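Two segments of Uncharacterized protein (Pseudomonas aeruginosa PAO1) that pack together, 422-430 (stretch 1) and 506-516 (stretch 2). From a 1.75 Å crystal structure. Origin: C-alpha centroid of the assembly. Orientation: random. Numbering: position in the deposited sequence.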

# COMPACT_ATOMS: atom_id res chain seq x y z
N GLY A 422 20.95 8.86 -8.38
CA GLY A 422 21.32 9.55 -7.15
C GLY A 422 20.23 10.36 -6.46
O GLY A 422 19.08 9.93 -6.36
N TYR A 423 20.61 11.54 -5.98
CA TYR A 423 19.76 12.37 -5.12
C TYR A 423 19.72 13.79 -5.67
O TYR A 423 20.69 14.26 -6.28
CB TYR A 423 20.31 12.39 -3.68
CG TYR A 423 20.42 11.00 -3.08
CD1 TYR A 423 21.48 10.16 -3.41
CD2 TYR A 423 19.44 10.51 -2.22
CE1 TYR A 423 21.56 8.87 -2.89
CE2 TYR A 423 19.52 9.23 -1.69
CZ TYR A 423 20.57 8.42 -2.03
OH TYR A 423 20.64 7.16 -1.51
N HIS A 424 18.61 14.48 -5.42
CA HIS A 424 18.49 15.89 -5.73
C HIS A 424 19.70 16.65 -5.15
O HIS A 424 20.18 16.33 -4.07
CB HIS A 424 17.17 16.41 -5.14
CG HIS A 424 16.80 17.78 -5.60
ND1 HIS A 424 17.47 18.92 -5.19
CD2 HIS A 424 15.82 18.20 -6.44
CE1 HIS A 424 16.92 19.98 -5.76
NE2 HIS A 424 15.91 19.57 -6.51
N SER A 425 20.20 17.64 -5.88
CA SER A 425 21.40 18.36 -5.46
C SER A 425 21.22 19.17 -4.16
O SER A 425 22.20 19.58 -3.53
CB SER A 425 21.90 19.27 -6.59
OG SER A 425 20.93 20.26 -6.91
N GLU A 426 19.97 19.41 -3.77
CA GLU A 426 19.72 20.10 -2.51
C GLU A 426 18.95 19.17 -1.57
O GLU A 426 17.78 19.41 -1.25
CB GLU A 426 18.95 21.40 -2.74
CG GLU A 426 19.57 22.28 -3.84
CD GLU A 426 20.94 22.84 -3.44
OE1 GLU A 426 21.25 22.89 -2.24
OE2 GLU A 426 21.71 23.24 -4.34
N THR A 427 19.61 18.11 -1.13
CA THR A 427 18.98 17.09 -0.32
C THR A 427 19.46 17.17 1.12
O THR A 427 20.67 17.18 1.38
CB THR A 427 19.27 15.67 -0.87
OG1 THR A 427 18.58 15.50 -2.12
CG2 THR A 427 18.77 14.62 0.10
N TYR A 428 18.51 17.26 2.04
CA TYR A 428 18.79 17.28 3.48
C TYR A 428 18.15 16.05 4.09
O TYR A 428 16.92 15.95 4.17
CB TYR A 428 18.23 18.56 4.11
CG TYR A 428 18.92 19.81 3.60
CD1 TYR A 428 18.69 20.30 2.31
CD2 TYR A 428 19.83 20.49 4.40
CE1 TYR A 428 19.35 21.44 1.84
CE2 TYR A 428 20.48 21.62 3.95
CZ TYR A 428 20.25 22.09 2.68
OH TYR A 428 20.93 23.22 2.27
N ALA A 429 18.97 15.09 4.50
CA ALA A 429 18.45 13.81 4.95
C ALA A 429 18.68 13.63 6.45
O ALA A 429 19.68 14.09 6.98
CB ALA A 429 19.13 12.70 4.17
N HIS A 430 17.74 12.96 7.12
CA HIS A 430 17.98 12.54 8.51
C HIS A 430 17.51 11.09 8.67
O HIS A 430 16.64 10.61 7.95
CB HIS A 430 17.30 13.48 9.52
CG HIS A 430 15.80 13.49 9.42
ND1 HIS A 430 15.12 14.37 8.60
CD2 HIS A 430 14.86 12.72 10.02
CE1 HIS A 430 13.82 14.13 8.70
NE2 HIS A 430 13.64 13.13 9.55
N GLN A 506 22.20 5.37 6.09
CA GLN A 506 23.36 6.22 5.84
C GLN A 506 23.79 6.24 4.37
O GLN A 506 24.78 6.89 4.02
CB GLN A 506 24.54 5.80 6.74
CG GLN A 506 25.21 4.52 6.27
CD GLN A 506 26.35 4.08 7.17
OE1 GLN A 506 26.68 4.75 8.16
NE2 GLN A 506 26.97 2.96 6.84
N ALA A 507 23.06 5.55 3.49
CA ALA A 507 23.45 5.53 2.08
C ALA A 507 23.49 6.92 1.43
O ALA A 507 24.41 7.22 0.66
CB ALA A 507 22.58 4.56 1.26
N PRO A 508 22.49 7.77 1.73
CA PRO A 508 22.53 9.12 1.16
C PRO A 508 23.80 9.88 1.58
O PRO A 508 24.40 10.56 0.74
CB PRO A 508 21.27 9.77 1.74
CG PRO A 508 20.30 8.60 1.90
CD PRO A 508 21.21 7.49 2.40
N ALA A 509 24.21 9.77 2.84
CA ALA A 509 25.44 10.42 3.27
C ALA A 509 26.62 9.89 2.46
O ALA A 509 27.44 10.65 1.97
CB ALA A 509 25.67 10.22 4.76
N LEU A 510 26.67 8.57 2.30
CA LEU A 510 27.76 7.96 1.53
C LEU A 510 27.78 8.42 0.07
O LEU A 510 28.84 8.48 -0.55
CB LEU A 510 27.71 6.43 1.63
CG LEU A 510 27.96 5.91 3.05
CD1 LEU A 510 27.76 4.40 3.16
CD2 LEU A 510 29.36 6.30 3.52
N ALA A 511 26.61 8.75 -0.47
CA ALA A 511 26.50 9.18 -1.85
C ALA A 511 26.76 10.67 -2.01
O ALA A 511 26.71 11.21 -3.12
CB ALA A 511 25.14 8.80 -2.43
N GLY A 512 27.01 11.35 -0.90
CA GLY A 512 27.41 12.74 -0.91
C GLY A 512 26.31 13.78 -0.91
O GLY A 512 26.48 14.85 -1.49
N VAL A 513 25.18 13.49 -0.25
CA VAL A 513 24.11 14.49 -0.15
C VAL A 513 24.59 15.71 0.62
O VAL A 513 25.57 15.64 1.38
CB VAL A 513 22.81 13.93 0.48
CG1 VAL A 513 22.13 12.95 -0.46
CG2 VAL A 513 23.10 13.28 1.83
N LYS A 514 23.92 16.83 0.40
CA LYS A 514 24.37 18.10 0.96
C LYS A 514 24.40 18.10 2.49
O LYS A 514 25.34 18.61 3.11
CB LYS A 514 23.51 19.25 0.44
CG LYS A 514 23.86 20.61 1.05
CD LYS A 514 23.23 21.75 0.25
CE LYS A 514 24.14 22.22 -0.89
NZ LYS A 514 23.70 23.54 -1.47
N ALA A 515 23.36 17.54 3.11
CA ALA A 515 23.31 17.43 4.56
C ALA A 515 22.71 16.09 4.99
O ALA A 515 21.77 15.59 4.38
CB ALA A 515 22.51 18.59 5.16
N SER A 516 23.28 15.50 6.03
CA SER A 516 22.83 14.20 6.54
C SER A 516 22.92 14.19 8.07
O SER A 516 24.01 14.39 8.64
CB SER A 516 23.65 13.06 5.93
OG SER A 516 23.26 11.79 6.43
O HOH W 1 22.36 16.81 -2.08
O HOH W 2 23.53 25.52 -4.03

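The first stretch runs as loop from Gly422 to Glu426 and becomes a strand at Thr427. After Gln506 the second forms a short helix, Ala507 to Leu510, turns at Gly512, and enters a strand at Ala515. Where the two strands meet they are parallel, with Tyr428 beside Ala515 and Ala429 beside Ser516, each pair of CA atoms about 4.7 Å apart. Ala515 supplies both of the backbone hydrogen bonds that join them: its N donates to Thr427 O at 3.2 Å, and its O accepts from Ala429 N at 2.8 Å in an almost straight bond. One residue thus reaches the residues before and after Tyr428, the pattern expected of a parallel bridge. A CA-H...O contact from Ser516 CA to Ala429 O, 3.2 Å, continues the pairing.

The turn that delivers the second strand depends on Gly512. The helix ends in a Schellman motif, in which Gly512 N bonds back to Ala509 O at 3.0 Å and Val513 N to Pro508 O at 3.2 Å. At the backbone angles of Gly512 a CB would be jammed against the carbonyl O of Ala511, so glycine fits here. Just before the strands pair, water 1 bridges the two backbones: it donates to His424 O (3.0 Å) and accepts from Thr427 N (3.2 Å) and Lys514 N (2.9 Å). The loop of the first stretch is braced internally as well, since Thr427 OG1 donates to His424 O at 2.7 Å.

The contact buries 582 Å², both sides summed. Tyr423 and Lys514 are the residues most covered by the other stretch, at about 90 Å² each; the CA-to-CB bond of Tyr423 points toward the second stretch. Its ring spans the helix and the turn: CE1 lies 3.6 Å from Ala511 CB, CE2 lies 3.7 Å from Pro508 CG, and CG lies 3.7 Å from Val513 CG1. A broad aromatic ring suits this site because it can touch several small apolar groups at once. Val513, buried and pointing toward the first stretch, serves two neighbours with the same methyl, for its CG1 also lies 3.8 Å from Thr427 CG2. Threonine is apt there, combining a methyl for this contact with a hydroxyl that ties down the loop.

Tyr428, Ala429 and Ala515 are buried. On the sheet face that carries Tyr428 and Ala515, alanine suits position 515 because its small CB lets the tyrosine ring come close, with Tyr428 CD2 3.4 Å from Ala515 CB. On the face carrying Ala429 and Ser516, Ala429 CB lies 4.4 Å from Pro508 CB, so strand and helix approach through small groups.

The aliphatic part of Lys514 packs near the Tyr428 hydroxyl, with CD 3.4 Å from Tyr428 OH, while its NZ forms a salt bridge with Glu426 OE1 at 2.6 Å. Glu426 starts away from the second stretch, but its side chain, with chi1 and chi2 both m, bends so that the carboxylate comes near. Water 2 reinforces the pair, donating to Glu426 OE2 at 2.9 Å and accepting a weak bond from Lys514 NZ at 3.2 Å.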